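Side-chain contacts in Cobalt/magnesium transport protein CorA (Methanocaldococcus jannaschii, PDB 4EGW), which mediates the influx of magnesium ions across the cell membrane as a homopentameric channel that closes when cytoplasmic magnesium is plentiful: residues I116-N121 with F156-I161; H160-I165 with D218-L223. All blocks are in the same frame, centred on the assembly; numbering follows the deposited sequence.

Contact 1: residues I116-N121 with F156-I161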
loop_
_atom_site.group_PDB
_atom_site.type_symbol
_atom_site.label_atom_id
_atom_site.label_comp_id
_atom_site.label_asym_id
_atom_site.label_seq_id
_atom_site.Cartn_x
_atom_site.Cartn_y
_atom_site.Cartn_z
ATOM N N ILE A 116 6.999 16.216 -13.982
ATOM C CA ILE A 116 7.304 16.862 -12.727
ATOM C C ILE A 116 8.493 17.772 -12.961
ATOM O O ILE A 116 9.604 17.297 -13.197
ATOM C CB ILE A 116 7.716 15.814 -11.710
ATOM C CG1 ILE A 116 6.533 14.897 -11.409
ATOM C CG2 ILE A 116 8.275 16.474 -10.458
ATOM C CD1 ILE A 116 6.881 13.751 -10.494
ATOM N N TYR A 117 8.280 19.077 -12.874
ATOM C CA TYR A 117 9.374 20.006 -13.110
ATOM C C TYR A 117 9.873 20.544 -11.780
ATOM O O TYR A 117 9.083 20.854 -10.889
ATOM C CB TYR A 117 8.925 21.167 -13.998
ATOM C CG TYR A 117 8.374 20.773 -15.353
ATOM C CD1 TYR A 117 7.259 19.958 -15.460
ATOM C CD2 TYR A 117 8.946 21.249 -16.525
ATOM C CE1 TYR A 117 6.737 19.611 -16.688
ATOM C CE2 TYR A 117 8.432 20.910 -17.765
ATOM C CZ TYR A 117 7.324 20.089 -17.840
ATOM O OH TYR A 117 6.799 19.731 -19.069
ATOM N N ILE A 118 11.181 20.657 -11.633
ATOM C CA ILE A 118 11.720 21.258 -10.425
ATOM C C ILE A 118 12.552 22.483 -10.726
ATOM O O ILE A 118 13.645 22.381 -11.272
ATOM C CB ILE A 118 12.589 20.272 -9.668
ATOM C CG1 ILE A 118 11.731 19.088 -9.233
ATOM C CG2 ILE A 118 13.246 20.958 -8.494
ATOM C CD1 ILE A 118 12.448 18.124 -8.354
ATOM N N LYS A 119 12.044 23.639 -10.330
ATOM C CA LYS A 119 12.746 24.889 -10.571
ATOM C C LYS A 119 13.043 25.553 -9.235
ATOM O O LYS A 119 12.130 25.994 -8.527
ATOM C CB LYS A 119 11.902 25.805 -11.459
ATOM C CG LYS A 119 12.710 26.855 -12.190
ATOM C CD LYS A 119 11.858 27.642 -13.169
ATOM C CE LYS A 119 12.479 28.986 -13.425
ATOM N NZ LYS A 119 11.514 29.877 -14.102
ATOM N N ASN A 120 14.326 25.614 -8.889
ATOM C CA ASN A 120 14.725 26.143 -7.596
ATOM C C ASN A 120 13.934 25.437 -6.522
ATOM O O ASN A 120 14.044 24.221 -6.350
ATOM C CB ASN A 120 14.467 27.635 -7.531
ATOM C CG ASN A 120 14.787 28.321 -8.829
ATOM O OD1 ASN A 120 13.902 28.877 -9.480
ATOM N ND2 ASN A 120 16.056 28.269 -9.232
ATOM N N ASN A 121 13.132 26.204 -5.801
ATOM C CA ASN A 121 12.326 25.640 -4.733
ATOM C C ASN A 121 10.932 25.189 -5.183
ATOM O O ASN A 121 10.132 24.746 -4.352
ATOM C CB ASN A 121 12.239 26.607 -3.546
ATOM C CG ASN A 121 11.524 27.907 -3.894
ATOM O OD1 ASN A 121 11.409 28.274 -5.067
ATOM N ND2 ASN A 121 11.042 28.612 -2.869
ATOM N N PHE A 156 12.752 15.523 -0.976
ATOM C CA PHE A 156 11.833 14.678 -0.255
ATOM C C PHE A 156 10.476 14.668 -0.904
ATOM O O PHE A 156 9.859 13.615 -1.075
ATOM C CB PHE A 156 11.726 15.159 1.188
ATOM C CG PHE A 156 11.173 14.131 2.120
ATOM C CD1 PHE A 156 11.564 12.800 2.006
ATOM C CD2 PHE A 156 10.267 14.484 3.110
ATOM C CE1 PHE A 156 11.061 11.833 2.863
ATOM C CE2 PHE A 156 9.758 13.525 3.974
ATOM C CZ PHE A 156 10.156 12.190 3.848
ATOM N N LEU A 157 10.037 15.867 -1.278
ATOM C CA LEU A 157 8.700 16.076 -1.808
ATOM C C LEU A 157 8.548 15.221 -3.047
ATOM O O LEU A 157 7.521 14.576 -3.269
ATOM C CB LEU A 157 8.496 17.554 -2.152
ATOM C CG LEU A 157 7.142 17.981 -2.726
ATOM C CD1 LEU A 157 6.029 17.607 -1.786
ATOM C CD2 LEU A 157 7.113 19.474 -2.989
ATOM N N LEU A 158 9.605 15.207 -3.843
ATOM C CA LEU A 158 9.616 14.431 -5.065
ATOM C C LEU A 158 9.344 12.956 -4.806
ATOM O O LEU A 158 8.402 12.367 -5.343
ATOM C CB LEU A 158 10.975 14.558 -5.701
ATOM C CG LEU A 158 11.116 13.603 -6.861
ATOM C CD1 LEU A 158 9.943 13.783 -7.851
ATOM C CD2 LEU A 158 12.477 13.853 -7.498
ATOM N N TYR A 159 10.190 12.372 -3.972
ATOM C CA TYR A 159 10.070 10.981 -3.607
ATOM C C TYR A 159 8.663 10.611 -3.159
ATOM O O TYR A 159 8.142 9.556 -3.521
ATOM C CB TYR A 159 11.053 10.665 -2.494
ATOM C CG TYR A 159 10.628 9.495 -1.660
ATOM C CD1 TYR A 159 9.812 9.676 -0.550
ATOM C CD2 TYR A 159 11.033 8.210 -1.979
ATOM C CE1 TYR A 159 9.412 8.610 0.221
ATOM C CE2 TYR A 159 10.640 7.133 -1.210
ATOM C CZ TYR A 159 9.828 7.340 -0.110
ATOM O OH TYR A 159 9.428 6.273 0.665
ATOM N N HIS A 160 8.049 11.467 -2.357
ATOM C CA HIS A 160 6.738 11.132 -1.821
ATOM C C HIS A 160 5.704 10.941 -2.899
ATOM O O HIS A 160 4.995 9.938 -2.928
ATOM C CB HIS A 160 6.280 12.169 -0.812
ATOM C CG HIS A 160 6.750 11.870 0.572
ATOM N ND1 HIS A 160 7.088 10.595 0.970
ATOM C CD2 HIS A 160 6.964 12.670 1.641
ATOM C CE1 HIS A 160 7.479 10.619 2.231
ATOM N NE2 HIS A 160 7.415 11.867 2.662
ATOM N N ILE A 161 5.615 11.914 -3.787
ATOM C CA ILE A 161 4.751 11.759 -4.926
ATOM C C ILE A 161 5.131 10.441 -5.589
ATOM O O ILE A 161 4.286 9.567 -5.782
ATOM C CB ILE A 161 4.931 12.921 -5.891
ATOM C CG1 ILE A 161 5.123 14.218 -5.098
ATOM C CG2 ILE A 161 3.736 13.013 -6.809
ATOM C CD1 ILE A 161 5.483 15.421 -5.947
#
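Leu158 meets two isoleucines, Ile116 and Ile118, and supplies both of its methyls to the join between the strand and the first turns of helix 156-186. Leu157 comes first along the helix; its side chain starts out toward 116-121 but packs on Leu123 of the adjoining strand 122-127 and on Leu50. Leu158 follows. Its CA-CB bond does not aim at the strand; CG lies anti to the backbone N (chi1 171°), and the fork beyond it brings the methyls across. Leu158 CD1 sits almost equally far from the two branches of Ile116, 4.0 Å from CD1 and 4.1 Å from CG2, as if over the notch between them. Leu158 CD2 approaches Ile118 more loosely, 4.4 Å from its CD1. A forked leucine suits this place because its two methyls can serve two residues at once. The beta-branched isoleucines suit theirs: they favour an extended backbone, and as alternate residues of the strand they turn toward the same side, each stretching CD1 toward the helix. Leu158 also rests on Phe239 of helix 233-270. One turn further, Ile161 likewise starts out toward 116-121, and its side chain packs on Leu123. No hydrogen bond joins the two segments, as expected of a buried patch made from hydrocarbon alone. Tyr117, between the isoleucines, belongs to the other face of the strand, where its OH is hydrogen-bonded to Asp76 O and Gly80 N at helix 74-80. Aliphatic residues of an amphipathic helix laid on alternate residues of a strand, with further helix on the far face, are characteristic of an alpha/beta/alpha sandwich, the fold of the CorA cytoplasmic domain.

Contact 2: residues H160-I165 with D218-L223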
loop_
_atom_site.group_PDB
_atom_site.type_symbol
_atom_site.label_atom_id
_atom_site.label_comp_id
_atom_site.label_asym_id
_atom_site.label_seq_id
_atom_site.Cartn_x
_atom_site.Cartn_y
_atom_site.Cartn_z
ATOM N N HIS A 160 8.049 11.467 -2.357
ATOM C CA HIS A 160 6.738 11.132 -1.821
ATOM C C HIS A 160 5.704 10.941 -2.899
ATOM O O HIS A 160 4.995 9.938 -2.928
ATOM C CB HIS A 160 6.280 12.169 -0.812
ATOM C CG HIS A 160 6.750 11.870 0.572
ATOM N ND1 HIS A 160 7.088 10.595 0.970
ATOM C CD2 HIS A 160 6.964 12.670 1.641
ATOM C CE1 HIS A 160 7.479 10.619 2.231
ATOM N NE2 HIS A 160 7.415 11.867 2.662
ATOM N N ILE A 161 5.615 11.914 -3.787
ATOM C CA ILE A 161 4.751 11.759 -4.926
ATOM C C ILE A 161 5.131 10.441 -5.589
ATOM O O ILE A 161 4.286 9.567 -5.782
ATOM C CB ILE A 161 4.931 12.921 -5.891
ATOM C CG1 ILE A 161 5.123 14.218 -5.098
ATOM C CG2 ILE A 161 3.736 13.013 -6.809
ATOM C CD1 ILE A 161 5.483 15.421 -5.947
ATOM N N LEU A 162 6.409 10.287 -5.909
ATOM C CA LEU A 162 6.865 9.063 -6.564
ATOM C C LEU A 162 6.431 7.860 -5.740
ATOM O O LEU A 162 5.959 6.848 -6.271
ATOM C CB LEU A 162 8.382 9.072 -6.726
ATOM C CG LEU A 162 8.894 9.684 -8.038
ATOM C CD1 LEU A 162 8.094 10.910 -8.449
ATOM C CD2 LEU A 162 10.384 9.995 -7.979
ATOM N N ASN A 163 6.578 7.989 -4.430
ATOM C CA ASN A 163 6.162 6.933 -3.540
ATOM C C ASN A 163 4.669 6.684 -3.631
ATOM O O ASN A 163 4.240 5.556 -3.868
ATOM C CB ASN A 163 6.513 7.262 -2.102
ATOM C CG ASN A 163 6.647 6.026 -1.260
ATOM O OD1 ASN A 163 7.104 4.981 -1.741
ATOM N ND2 ASN A 163 6.249 6.123 -0.001
ATOM N N GLU A 164 3.875 7.729 -3.427
ATOM C CA GLU A 164 2.434 7.569 -3.499
ATOM C C GLU A 164 2.047 6.946 -4.813
ATOM O O GLU A 164 1.176 6.083 -4.856
ATOM C CB GLU A 164 1.696 8.885 -3.303
ATOM C CG GLU A 164 1.348 9.178 -1.855
ATOM C CD GLU A 164 0.742 7.978 -1.146
ATOM O OE1 GLU A 164 -0.113 7.287 -1.755
ATOM O OE2 GLU A 164 1.133 7.723 0.019
ATOM N N ILE A 165 2.697 7.359 -5.892
ATOM C CA ILE A 165 2.397 6.746 -7.170
ATOM C C ILE A 165 2.685 5.273 -7.020
ATOM O O ILE A 165 1.790 4.438 -7.147
ATOM C CB ILE A 165 3.273 7.301 -8.285
ATOM C CG1 ILE A 165 2.973 8.781 -8.505
ATOM C CG2 ILE A 165 3.061 6.516 -9.566
ATOM C CD1 ILE A 165 3.795 9.387 -9.615
ATOM N N ASP A 218 13.806 2.838 -13.962
ATOM C CA ASP A 218 15.029 3.473 -14.417
ATOM C C ASP A 218 15.099 4.909 -13.914
ATOM O O ASP A 218 16.122 5.328 -13.385
ATOM C CB ASP A 218 15.136 3.394 -15.940
ATOM C CG ASP A 218 15.383 1.969 -16.430
ATOM O OD1 ASP A 218 16.108 1.215 -15.738
ATOM O OD2 ASP A 218 14.850 1.597 -17.502
ATOM N N VAL A 219 14.000 5.648 -14.040
ATOM C CA VAL A 219 13.939 6.992 -13.491
ATOM C C VAL A 219 14.468 6.965 -12.059
ATOM O O VAL A 219 15.347 7.745 -11.698
ATOM C CB VAL A 219 12.495 7.523 -13.481
ATOM C CG1 VAL A 219 12.358 8.684 -12.513
ATOM C CG2 VAL A 219 12.052 7.913 -14.896
ATOM N N LEU A 220 13.960 6.028 -11.263
ATOM C CA LEU A 220 14.380 5.880 -9.873
ATOM C C LEU A 220 15.832 5.418 -9.739
ATOM O O LEU A 220 16.528 5.813 -8.801
ATOM C CB LEU A 220 13.452 4.925 -9.128
ATOM C CG LEU A 220 12.031 5.440 -8.937
ATOM C CD1 LEU A 220 11.114 4.346 -8.421
ATOM C CD2 LEU A 220 12.044 6.631 -7.998
ATOM N N VAL A 221 16.298 4.585 -10.663
ATOM C CA VAL A 221 17.709 4.218 -10.639
ATOM C C VAL A 221 18.579 5.460 -10.850
ATOM O O VAL A 221 19.646 5.591 -10.242
ATOM C CB VAL A 221 18.063 3.150 -11.672
ATOM C CG1 VAL A 221 19.524 2.813 -11.555
ATOM C CG2 VAL A 221 17.222 1.906 -11.448
ATOM N N LEU A 222 18.113 6.370 -11.706
ATOM C CA LEU A 222 18.793 7.646 -11.928
ATOM C C LEU A 222 18.813 8.454 -10.658
ATOM O O LEU A 222 19.866 8.836 -10.170
ATOM C CB LEU A 222 18.103 8.455 -13.025
ATOM C CG LEU A 222 18.456 8.051 -14.463
ATOM C CD1 LEU A 222 17.506 8.684 -15.475
ATOM C CD2 LEU A 222 19.918 8.378 -14.796
ATOM N N LEU A 223 17.634 8.711 -10.118
ATOM C CA LEU A 223 17.534 9.514 -8.916
ATOM C C LEU A 223 18.228 8.818 -7.757
ATOM O O LEU A 223 18.736 9.469 -6.852
ATOM C CB LEU A 223 16.075 9.768 -8.566
ATOM C CG LEU A 223 15.269 10.705 -9.466
ATOM C CD1 LEU A 223 15.236 10.224 -10.881
ATOM C CD2 LEU A 223 13.852 10.803 -8.935
#
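Leu162 reaches over to Leu220 and Leu223 between the two arms of an antiparallel helical hairpin: helix 156-186 and helix 193-225 follow each other in the chain and correspond to the pair known in CorA relatives as the willow helices. The backbones come within 8.8 Å (Leu162 CA to Leu220 CA), a spacing that leucine side chains fill from both sides. Leucine fits, since its branch point is one carbon further out than that of valine or isoleucine.

Apolar packing makes up the whole contact across the segments. Leu162 and Leu223 approach tip to tip, although the rotation of the Leu223 fork is less certain in the model, whereas Leu220 and Leu162 slide past each other in opposite directions. With CG of Leu220 anti to its carbonyl carbon (chi1 -67°), the branch carries CD2 to Leu162 CD2. Three residues apart on a helix, the two leucines share one face and together receive the single one on the other side. Around them, Leu162 touches Leu242 and Leu220 touches Thr246, both of helix 233-270, while Leu223 packs on Val89 of strand 88-90.

No hydrogen bond crosses between the segments; the polar groups named here find partners outside the leucine patch. Glu164, which takes no part in the contact, forms a salt bridge through OE1 with Arg136 NE of helix 132-143, and the carbonyl O of Leu162 is hydrogen-bonded to Thr166 OG1 of the next turn.

The join comes down to one methyl: Leu162 CD2 lies 3.8 Å from Leu220 CD2 and 3.7 Å from Leu223 CD2.

How the contacts relate
Contacts 1 and 2 lie with their centres 10 Å apart and belong to one continuous hydrophobic core. Helix 156-186 serves both, and His160 and Ile161 fall in both; along the chain come strand segment 116-121, then 156-161 running into 160-165, and last 218-223. The two contacts also touch directly: Leu158 CD2 is 3.6 Å from Leu223 CD2, and Ile116 CD1 is 3.7 Å from Leu162 CD1. The start of this helix is thus packed against the sheet by one contact and against helix 193-225 by the other, joining the sandwich to the helical hairpin. Helix 233-270, which borders both, leads toward the pore-forming transmembrane helix in the full-length protein.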